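Local coordinates for Cry37AA1 (Bacillus thuringiensis, PDB 4RHZ), which binds calcium and pairs with Cry23Aa1 in a two-protein complex, probably as the C2-fold partner of a binary insecticidal toxin, at residues Y26-L31 with D37-K42; W41-D44 with T50-R53; P94-C99 with V106-D111. All blocks are in the same frame, centred on the assembly; numbering follows the deposited sequence.

From the N terminus, interaction 1 comes first: residues 26-31 and 37-42 pair as a hairpin, closing a five-residue turn at the edge of one four-stranded sheet. Interaction 2 begins where it ends, sharing Trp41 and Lys42, and closes the loop that carries the chain from strand 38-43 toward strand 55-62 of the other sheet. Interaction 3 follows in series, neither nested in the others nor crossing them; it closes the turn between strands 89-100 and 105-110, the outermost strands, within this chain, of opposite sheets. Its first segment touches interaction 1 through Tyr26 on Pro94 and Tyr30 on Lys97, whereas interactions 2 and 3 stay about 9 Å apart at their nearest atoms.

Interaction 1. Residues Y26-L31 with D37-K42; sequences YIKAYL and DFEIWK
Phe38 lays a face of its ring over the methyl of Ala29, a CH-pi contact with Ala29 CB 4.2 Å from the ring centroid and 25° off its normal. The two residues are a hydrogen-bonded pair of an antiparallel beta hairpin, strands 26-30 and 38-43, at one edge of a beta sandwich consistent with the C2 fold. With chi1 at 50°, Phe38 CG sits between its own backbone N and carbonyl carbon, which swings the ring back across the neighbouring strand; Leu31 CD1 comes up at the ring edge. Ile40 CG2 also approaches the Ala29 methyl, and Ile40 CG1 meets Ile27 CG2 at 3.9 Å. Ile27 in turn sets CD1 against CE3 of Trp41, whose indole turns an edge to Ile27 N, with CZ3 also close to Tyr26 N. These apolar groups face the second sheet: Phe38 and Ile40 touch Ile60 of strand 55-62, while Trp41 meets the Tyr56 ring edge-to-face.

On the other face Lys28, extended beyond CG, runs alongside Glu39 in the same direction and crosses Asp37. Lys28 NZ stays 4.1 Å from Asp37 OD1, too far for a salt bridge, so the attraction is probably modest; that carboxylate oxygen is hydrogen-bonded to Tyr76 OH. Tyr30 OH leaves the hairpin for Thr247 of the Cry23Aa1 chain.

The pairing slips by one residue at a classic beta bulge, where Ile40 and Trp41 both face Ile27. Ile27 N donates to Trp41 O at 2.8 Å, tilted 23° from the carbonyl plane. Ile27 O is shared unequally: Ile40 N reaches it at 2.9 Å, whereas Trp41 N makes a weak bond at 3.4 Å.

Interaction 2. Residues W41-D44 with T50-R53; sequences WKQD and TPER
Gln43 presses its amide against the ring of Pro51: Gln43 OE1 lies 3.4 Å from Pro51 CG, and the amide carbon CD is 3.6 Å from Pro51 CD. The side chains arrive from opposite directions. Gln43 CG also passes the methyl of Thr50, CG2, at 4.0 Å. No direct hydrogen bond crosses the contact.

The bend of Gln43 at chi2 (59°) returns its amide toward its own strand end, where NE2 donates to Asp44 O at 2.7 Å. This bond is nearly straight, 176° at the hydrogen, and it uses a carbonyl lone pair while lying in the amide plane, fixing the rotation of the group beside the proline. The contact closes the loop by which the chain leaves edge strand 38-43 for strand 55-62, the crossing from one sheet of the beta sandwich to the other. Farther along, water 1 accepts from Trp41 NE1 at 3.3 Å, in the indole plane, and weakly from Arg53 NE at 2.9 Å.

In the second shell, Thr50 OG1 is held within the loop by Gly47 O and Trp46 N, Pro51 packs on Trp46, and Pro23 touches both Trp41 and Arg53.

Interaction 3. Residues P94-C99 with V106-D111; sequences PSQKVC and VRLDGD
Val106 opens the contact by setting CB 3.8 Å from Val98 CG1, the two side chains running antiparallel past one another; its own CG1 packs against Val98 O and the carbonyl carbon of Cys99. Next along, the carbonyl oxygen of Arg107 packs against Val98 CG2, at 3.6 Å, while the Arg107 side chain turns away and its NE forms a salt bridge with Asp109 OD2 at 2.7 Å. Leu108 brings CD2 to Val98 CG2, and its CB lies near the amide oxygen of Gln96.

Asp109 is gripped twice by that amide. Asp109 N donates to a lone pair of Gln96 OE1 at 2.8 Å, and Gln96 NE2 returns a bond to Asp109 OD1 at 3.1 Å, meeting the oxygen on its anti side, 29° out of the carboxylate plane. Gln96 spans the gap because CG stands opposite its backbone N (chi1 170°) and the chain is extended beyond it. With OD2 tied to Arg107, both carboxylate oxygens are engaged, which probably steadies the negative charge.

Cys99 is bonded to Cys74 by a disulfide, and its backbone N and O are hydrogen-bonded to Gln230 and Asn51 of the Cry23Aa1 chain. Val106 and Arg107 pair in parallel with a strand of that same chain. Side chains thus bridge the edges of two facing sheets, one of them continued by the partner protein, in a beta sandwich consistent with the C2 fold.

Interaction 1. Residues Y26-L31 with D37-K42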
loop_
_atom_site.group_PDB
_atom_site.type_symbol
_atom_site.label_atom_id
_atom_site.label_comp_id
_atom_site.label_asym_id
_atom_site.label_seq_id
_atom_site.Cartn_x
_atom_site.Cartn_y
_atom_site.Cartn_z
ATOM N N TYR B 26 -18.430 -17.810 12.182
ATOM C CA TYR B 26 -17.148 -18.495 12.220
ATOM C C TYR B 26 -16.297 -18.028 11.048
ATOM O O TYR B 26 -16.825 -17.522 10.067
ATOM C CB TYR B 26 -17.357 -20.064 12.171
ATOM C CG TYR B 26 -18.001 -20.568 10.878
ATOM C CD1 TYR B 26 -17.227 -20.743 9.699
ATOM C CD2 TYR B 26 -19.369 -20.826 10.809
ATOM C CE1 TYR B 26 -17.811 -21.174 8.504
ATOM C CE2 TYR B 26 -19.973 -21.314 9.591
ATOM C CZ TYR B 26 -19.175 -21.438 8.462
ATOM O OH TYR B 26 -19.702 -21.866 7.270
ATOM N N ILE B 27 -14.990 -18.251 11.144
ATOM C CA ILE B 27 -14.075 -18.178 10.025
ATOM C C ILE B 27 -13.192 -19.444 10.092
ATOM O O ILE B 27 -12.734 -19.889 11.192
ATOM C CB ILE B 27 -13.188 -16.889 10.064
ATOM C CG1 ILE B 27 -14.077 -15.615 9.961
ATOM C CG2 ILE B 27 -12.089 -16.879 8.942
ATOM C CD1 ILE B 27 -13.400 -14.369 10.584
ATOM N N LYS B 28 -12.954 -20.031 8.935
ATOM C CA LYS B 28 -12.178 -21.264 8.868
ATOM C C LYS B 28 -11.100 -21.144 7.832
ATOM O O LYS B 28 -11.216 -20.359 6.916
ATOM C CB LYS B 28 -13.062 -22.433 8.472
ATOM C CG LYS B 28 -14.075 -22.766 9.552
ATOM C CD LYS B 28 -14.941 -23.938 9.104
ATOM C CE LYS B 28 -16.043 -24.199 10.118
ATOM N NZ LYS B 28 -16.906 -25.334 9.634
ATOM N N ALA B 29 -10.094 -21.971 7.967
ATOM C CA ALA B 29 -9.015 -22.040 7.031
ATOM C C ALA B 29 -8.777 -23.514 6.612
ATOM O O ALA B 29 -9.225 -24.455 7.320
ATOM C CB ALA B 29 -7.793 -21.513 7.713
ATOM N N TYR B 30 -8.018 -23.699 5.537
ATOM C CA TYR B 30 -7.465 -24.998 5.194
ATOM C C TYR B 30 -6.246 -24.745 4.350
ATOM O O TYR B 30 -6.147 -23.683 3.710
ATOM C CB TYR B 30 -8.494 -25.871 4.401
ATOM C CG TYR B 30 -9.002 -25.312 3.042
ATOM C CD1 TYR B 30 -8.399 -25.663 1.867
ATOM C CD2 TYR B 30 -10.114 -24.511 2.965
ATOM C CE1 TYR B 30 -8.825 -25.156 0.631
ATOM C CE2 TYR B 30 -10.595 -24.041 1.739
ATOM C CZ TYR B 30 -9.928 -24.372 0.578
ATOM O OH TYR B 30 -10.334 -23.908 -0.652
ATOM N N LEU B 31 -5.342 -25.708 4.273
ATOM C CA LEU B 31 -4.198 -25.576 3.398
ATOM C C LEU B 31 -4.509 -25.868 1.933
ATOM O O LEU B 31 -4.567 -24.936 1.092
ATOM C CB LEU B 31 -3.030 -26.433 3.881
ATOM C CG LEU B 31 -2.190 -25.815 5.023
ATOM C CD1 LEU B 31 -2.985 -25.094 6.083
ATOM C CD2 LEU B 31 -1.281 -26.888 5.728
ATOM N N ASP B 37 -10.577 -28.347 6.870
ATOM C CA ASP B 37 -10.610 -26.997 7.311
ATOM C C ASP B 37 -10.688 -26.929 8.835
ATOM O O ASP B 37 -11.067 -27.883 9.511
ATOM C CB ASP B 37 -11.771 -26.252 6.667
ATOM C CG ASP B 37 -13.096 -26.865 7.024
ATOM O OD1 ASP B 37 -14.143 -26.264 6.704
ATOM O OD2 ASP B 37 -13.111 -27.951 7.632
ATOM N N PHE B 38 -10.349 -25.773 9.376
ATOM C CA PHE B 38 -10.337 -25.637 10.819
ATOM C C PHE B 38 -10.735 -24.230 11.201
ATOM O O PHE B 38 -10.485 -23.309 10.438
ATOM C CB PHE B 38 -8.968 -26.051 11.346
ATOM C CG PHE B 38 -7.799 -25.404 10.657
ATOM C CD1 PHE B 38 -7.242 -24.238 11.172
ATOM C CD2 PHE B 38 -7.206 -25.985 9.553
ATOM C CE1 PHE B 38 -6.147 -23.622 10.587
ATOM C CE2 PHE B 38 -6.092 -25.409 8.933
ATOM C CZ PHE B 38 -5.564 -24.184 9.446
ATOM N N GLU B 39 -11.409 -24.066 12.325
ATOM C CA GLU B 39 -11.721 -22.722 12.782
ATOM C C GLU B 39 -10.549 -21.957 13.328
ATOM O O GLU B 39 -9.719 -22.495 14.081
ATOM C CB GLU B 39 -12.884 -22.602 13.773
ATOM C CG GLU B 39 -13.120 -23.744 14.624
ATOM C CD GLU B 39 -13.926 -24.799 13.899
ATOM O OE1 GLU B 39 -13.275 -25.824 13.537
ATOM O OE2 GLU B 39 -15.166 -24.596 13.708
ATOM N N ILE B 40 -10.473 -20.712 12.877
ATOM C CA ILE B 40 -9.552 -19.737 13.447
ATOM C C ILE B 40 -10.304 -18.677 14.261
ATOM O O ILE B 40 -9.696 -17.902 14.988
ATOM C CB ILE B 40 -8.602 -19.129 12.349
ATOM C CG1 ILE B 40 -9.365 -18.199 11.389
ATOM C CG2 ILE B 40 -7.899 -20.288 11.624
ATOM C CD1 ILE B 40 -8.463 -17.294 10.463
ATOM N N TRP B 41 -11.627 -18.688 14.171
ATOM C CA TRP B 41 -12.429 -17.804 14.956
ATOM C C TRP B 41 -13.852 -18.287 14.930
ATOM O O TRP B 41 -14.362 -18.670 13.881
ATOM C CB TRP B 41 -12.391 -16.367 14.393
ATOM C CG TRP B 41 -13.358 -15.438 15.052
ATOM C CD1 TRP B 41 -13.130 -14.701 16.182
ATOM C CD2 TRP B 41 -14.710 -15.146 14.643
ATOM N NE1 TRP B 41 -14.266 -13.983 16.521
ATOM C CE2 TRP B 41 -15.233 -14.202 15.577
ATOM C CE3 TRP B 41 -15.525 -15.574 13.571
ATOM C CZ2 TRP B 41 -16.542 -13.693 15.487
ATOM C CZ3 TRP B 41 -16.798 -15.060 13.443
ATOM C CH2 TRP B 41 -17.316 -14.116 14.426
ATOM N N LYS B 42 -14.519 -18.169 16.074
ATOM C CA LYS B 42 -15.900 -18.637 16.268
ATOM C C LYS B 42 -16.576 -17.799 17.375
ATOM O O LYS B 42 -15.983 -17.562 18.442
ATOM C CB LYS B 42 -15.881 -20.114 16.692
ATOM C CG LYS B 42 -17.245 -20.807 16.658
ATOM C CD LYS B 42 -17.097 -22.245 17.198
ATOM C CE LYS B 42 -18.488 -22.890 17.412
ATOM N NZ LYS B 42 -19.027 -23.483 16.129
#

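Interaction 2. Residues W41-D44 with T50-R53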
loop_
_atom_site.group_PDB
_atom_site.type_symbol
_atom_site.label_atom_id
_atom_site.label_comp_id
_atom_site.label_asym_id
_atom_site.label_seq_id
_atom_site.Cartn_x
_atom_site.Cartn_y
_atom_site.Cartn_z
ATOM N N TRP B 41 -11.627 -18.688 14.171
ATOM C CA TRP B 41 -12.429 -17.804 14.956
ATOM C C TRP B 41 -13.852 -18.287 14.930
ATOM O O TRP B 41 -14.362 -18.670 13.881
ATOM C CB TRP B 41 -12.391 -16.367 14.393
ATOM C CG TRP B 41 -13.358 -15.438 15.052
ATOM C CD1 TRP B 41 -13.130 -14.701 16.182
ATOM C CD2 TRP B 41 -14.710 -15.146 14.643
ATOM N NE1 TRP B 41 -14.266 -13.983 16.521
ATOM C CE2 TRP B 41 -15.233 -14.202 15.577
ATOM C CE3 TRP B 41 -15.525 -15.574 13.571
ATOM C CZ2 TRP B 41 -16.542 -13.693 15.487
ATOM C CZ3 TRP B 41 -16.798 -15.060 13.443
ATOM C CH2 TRP B 41 -17.316 -14.116 14.426
ATOM N N LYS B 42 -14.519 -18.169 16.074
ATOM C CA LYS B 42 -15.900 -18.637 16.268
ATOM C C LYS B 42 -16.576 -17.799 17.375
ATOM O O LYS B 42 -15.983 -17.562 18.442
ATOM C CB LYS B 42 -15.881 -20.114 16.692
ATOM C CG LYS B 42 -17.245 -20.807 16.658
ATOM C CD LYS B 42 -17.097 -22.245 17.198
ATOM C CE LYS B 42 -18.488 -22.890 17.412
ATOM N NZ LYS B 42 -19.027 -23.483 16.129
ATOM N N GLN B 43 -17.788 -17.326 17.131
ATOM C CA GLN B 43 -18.537 -16.663 18.181
ATOM C C GLN B 43 -19.982 -16.936 17.879
ATOM O O GLN B 43 -20.459 -16.603 16.779
ATOM C CB GLN B 43 -18.263 -15.136 18.208
ATOM C CG GLN B 43 -19.246 -14.302 19.100
ATOM C CD GLN B 43 -19.205 -14.759 20.556
ATOM O OE1 GLN B 43 -18.169 -14.639 21.238
ATOM N NE2 GLN B 43 -20.329 -15.304 21.041
ATOM N N ASP B 44 -20.680 -17.560 18.838
ATOM C CA ASP B 44 -22.103 -17.828 18.696
ATOM C C ASP B 44 -22.920 -16.573 18.808
ATOM O O ASP B 44 -22.533 -15.616 19.483
ATOM C CB ASP B 44 -22.584 -18.843 19.710
ATOM C CG ASP B 44 -21.948 -20.190 19.520
ATOM O OD1 ASP B 44 -21.814 -20.850 20.552
ATOM O OD2 ASP B 44 -21.562 -20.572 18.378
ATOM N N THR B 50 -23.793 -10.157 22.062
ATOM C CA THR B 50 -22.635 -10.576 21.258
ATOM C C THR B 50 -21.493 -9.591 21.518
ATOM O O THR B 50 -21.707 -8.384 21.533
ATOM C CB THR B 50 -22.975 -10.727 19.747
ATOM O OG1 THR B 50 -24.046 -11.678 19.576
ATOM C CG2 THR B 50 -21.757 -11.181 18.942
ATOM N N PRO B 51 -20.293 -10.107 21.789
ATOM C CA PRO B 51 -19.164 -9.208 22.056
ATOM C C PRO B 51 -18.717 -8.289 20.894
ATOM O O PRO B 51 -18.819 -8.639 19.689
ATOM C CB PRO B 51 -18.017 -10.153 22.433
ATOM C CG PRO B 51 -18.592 -11.533 22.524
ATOM C CD PRO B 51 -19.954 -11.537 21.944
ATOM N N GLU B 52 -18.242 -7.104 21.292
ATOM C CA GLU B 52 -17.627 -6.151 20.404
ATOM C C GLU B 52 -16.279 -6.741 20.024
ATOM O O GLU B 52 -15.537 -7.228 20.880
ATOM C CB GLU B 52 -17.453 -4.772 21.083
ATOM C CG GLU B 52 -16.841 -3.683 20.146
ATOM C CD GLU B 52 -16.714 -2.251 20.791
ATOM O OE1 GLU B 52 -15.667 -1.593 20.556
ATOM O OE2 GLU B 52 -17.652 -1.778 21.485
ATOM N N ARG B 53 -15.966 -6.720 18.735
ATOM C CA ARG B 53 -14.712 -7.276 18.306
ATOM C C ARG B 53 -14.298 -6.588 17.047
ATOM O O ARG B 53 -14.965 -6.716 16.025
ATOM C CB ARG B 53 -14.838 -8.805 18.090
ATOM C CG ARG B 53 -13.536 -9.495 17.669
ATOM C CD ARG B 53 -12.542 -9.643 18.810
ATOM N NE ARG B 53 -13.201 -10.299 19.920
ATOM C CZ ARG B 53 -12.605 -10.797 21.003
ATOM N NH1 ARG B 53 -11.267 -10.765 21.146
ATOM N NH2 ARG B 53 -13.371 -11.358 21.941
HETATM O O HOH W 1 -15.119 -12.279 19.187
#

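Interaction 3. Residues P94-C99 with V106-D111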
loop_
_atom_site.group_PDB
_atom_site.type_symbol
_atom_site.label_atom_id
_atom_site.label_comp_id
_atom_site.label_asym_id
_atom_site.label_seq_id
_atom_site.Cartn_x
_atom_site.Cartn_y
_atom_site.Cartn_z
ATOM N N PRO B 94 -20.090 -17.801 3.281
ATOM C CA PRO B 94 -19.185 -18.932 3.285
ATOM C C PRO B 94 -18.986 -19.538 1.902
ATOM O O PRO B 94 -18.105 -20.316 1.745
ATOM C CB PRO B 94 -19.838 -19.947 4.265
ATOM C CG PRO B 94 -21.366 -19.689 4.170
ATOM C CD PRO B 94 -21.353 -18.066 4.021
ATOM N N SER B 95 -19.721 -19.158 0.882
ATOM C CA SER B 95 -19.368 -19.694 -0.386
ATOM C C SER B 95 -18.068 -19.054 -0.922
ATOM O O SER B 95 -17.513 -19.506 -1.928
ATOM C CB SER B 95 -20.511 -19.501 -1.387
ATOM O OG SER B 95 -20.738 -18.099 -1.502
ATOM N N GLN B 96 -17.560 -18.012 -0.285
ATOM C CA GLN B 96 -16.423 -17.331 -0.895
ATOM C C GLN B 96 -15.144 -17.728 -0.190
ATOM O O GLN B 96 -14.944 -17.319 0.972
ATOM C CB GLN B 96 -16.597 -15.785 -0.819
ATOM C CG GLN B 96 -15.287 -15.056 -1.223
ATOM C CD GLN B 96 -15.328 -13.536 -0.982
ATOM O OE1 GLN B 96 -15.429 -13.056 0.155
ATOM N NE2 GLN B 96 -15.255 -12.792 -2.052
ATOM N N LYS B 97 -14.264 -18.426 -0.916
ATOM C CA LYS B 97 -12.977 -18.831 -0.456
ATOM C C LYS B 97 -11.887 -17.964 -1.064
ATOM O O LYS B 97 -11.873 -17.759 -2.311
ATOM C CB LYS B 97 -12.696 -20.299 -0.882
ATOM C CG LYS B 97 -13.237 -21.334 0.140
ATOM C CD LYS B 97 -14.741 -21.525 -0.059
ATOM C CE LYS B 97 -15.289 -22.708 0.826
ATOM N NZ LYS B 97 -16.802 -22.632 0.930
ATOM N N VAL B 98 -10.983 -17.428 -0.224
ATOM C CA VAL B 98 -9.842 -16.608 -0.764
ATOM C C VAL B 98 -8.580 -17.095 -0.133
ATOM O O VAL B 98 -8.529 -17.212 1.082
ATOM C CB VAL B 98 -10.022 -15.026 -0.507
ATOM C CG1 VAL B 98 -8.986 -14.190 -1.306
ATOM C CG2 VAL B 98 -11.442 -14.558 -0.925
ATOM N N CYS B 99 -7.558 -17.380 -0.939
ATOM C CA CYS B 99 -6.302 -17.917 -0.440
ATOM C C CYS B 99 -5.161 -16.853 -0.573
ATOM O O CYS B 99 -5.225 -15.994 -1.418
ATOM C CB CYS B 99 -5.909 -19.178 -1.303
ATOM S SG CYS B 99 -7.362 -20.367 -1.514
ATOM N N VAL B 106 -5.863 -11.538 3.113
ATOM C CA VAL B 106 -7.034 -11.700 2.269
ATOM C C VAL B 106 -8.215 -10.914 2.817
ATOM O O VAL B 106 -8.336 -10.762 4.021
ATOM C CB VAL B 106 -7.531 -13.256 2.102
ATOM C CG1 VAL B 106 -6.458 -14.190 1.631
ATOM C CG2 VAL B 106 -8.225 -13.761 3.377
ATOM N N ARG B 107 -9.113 -10.530 1.914
ATOM C CA ARG B 107 -10.395 -9.966 2.267
ATOM C C ARG B 107 -11.559 -10.910 1.869
ATOM O O ARG B 107 -11.657 -11.342 0.679
ATOM C CB ARG B 107 -10.567 -8.638 1.493
ATOM C CG ARG B 107 -11.884 -8.010 1.648
ATOM C CD ARG B 107 -11.931 -6.546 1.131
ATOM N NE ARG B 107 -13.330 -6.111 1.036
ATOM C CZ ARG B 107 -13.770 -4.837 1.077
ATOM N NH1 ARG B 107 -12.915 -3.799 1.278
ATOM N NH2 ARG B 107 -15.090 -4.610 0.963
ATOM N N LEU B 108 -12.460 -11.140 2.823
ATOM C CA LEU B 108 -13.727 -11.755 2.567
ATOM C C LEU B 108 -14.769 -10.650 2.502
ATOM O O LEU B 108 -14.820 -9.858 3.452
ATOM C CB LEU B 108 -14.061 -12.720 3.724
ATOM C CG LEU B 108 -12.963 -13.709 4.120
ATOM C CD1 LEU B 108 -13.520 -14.719 5.166
ATOM C CD2 LEU B 108 -12.490 -14.432 2.880
ATOM N N ASP B 109 -15.580 -10.599 1.423
ATOM C CA ASP B 109 -16.537 -9.515 1.222
ATOM C C ASP B 109 -17.898 -9.769 1.805
ATOM O O ASP B 109 -18.414 -10.904 1.788
ATOM C CB ASP B 109 -16.700 -9.126 -0.304
ATOM C CG ASP B 109 -15.373 -8.870 -0.951
ATOM O OD1 ASP B 109 -14.913 -9.685 -1.837
ATOM O OD2 ASP B 109 -14.719 -7.892 -0.491
ATOM N N GLY B 110 -18.533 -8.681 2.237
ATOM C CA GLY B 110 -19.873 -8.776 2.866
ATOM C C GLY B 110 -20.918 -8.260 1.918
ATOM O O GLY B 110 -20.710 -8.239 0.705
ATOM N N ASP B 111 -22.053 -7.825 2.456
ATOM C CA ASP B 111 -23.156 -7.449 1.608
ATOM C C ASP B 111 -23.104 -5.972 1.264
ATOM O O ASP B 111 -23.998 -5.457 0.532
ATOM C CB ASP B 111 -24.525 -7.891 2.197
ATOM C CG ASP B 111 -24.793 -7.284 3.594
ATOM O OD1 ASP B 111 -23.930 -6.525 4.106
ATOM O OD2 ASP B 111 -25.880 -7.546 4.150
HETATM O O HOH W 2 -17.792 -13.345 1.296
#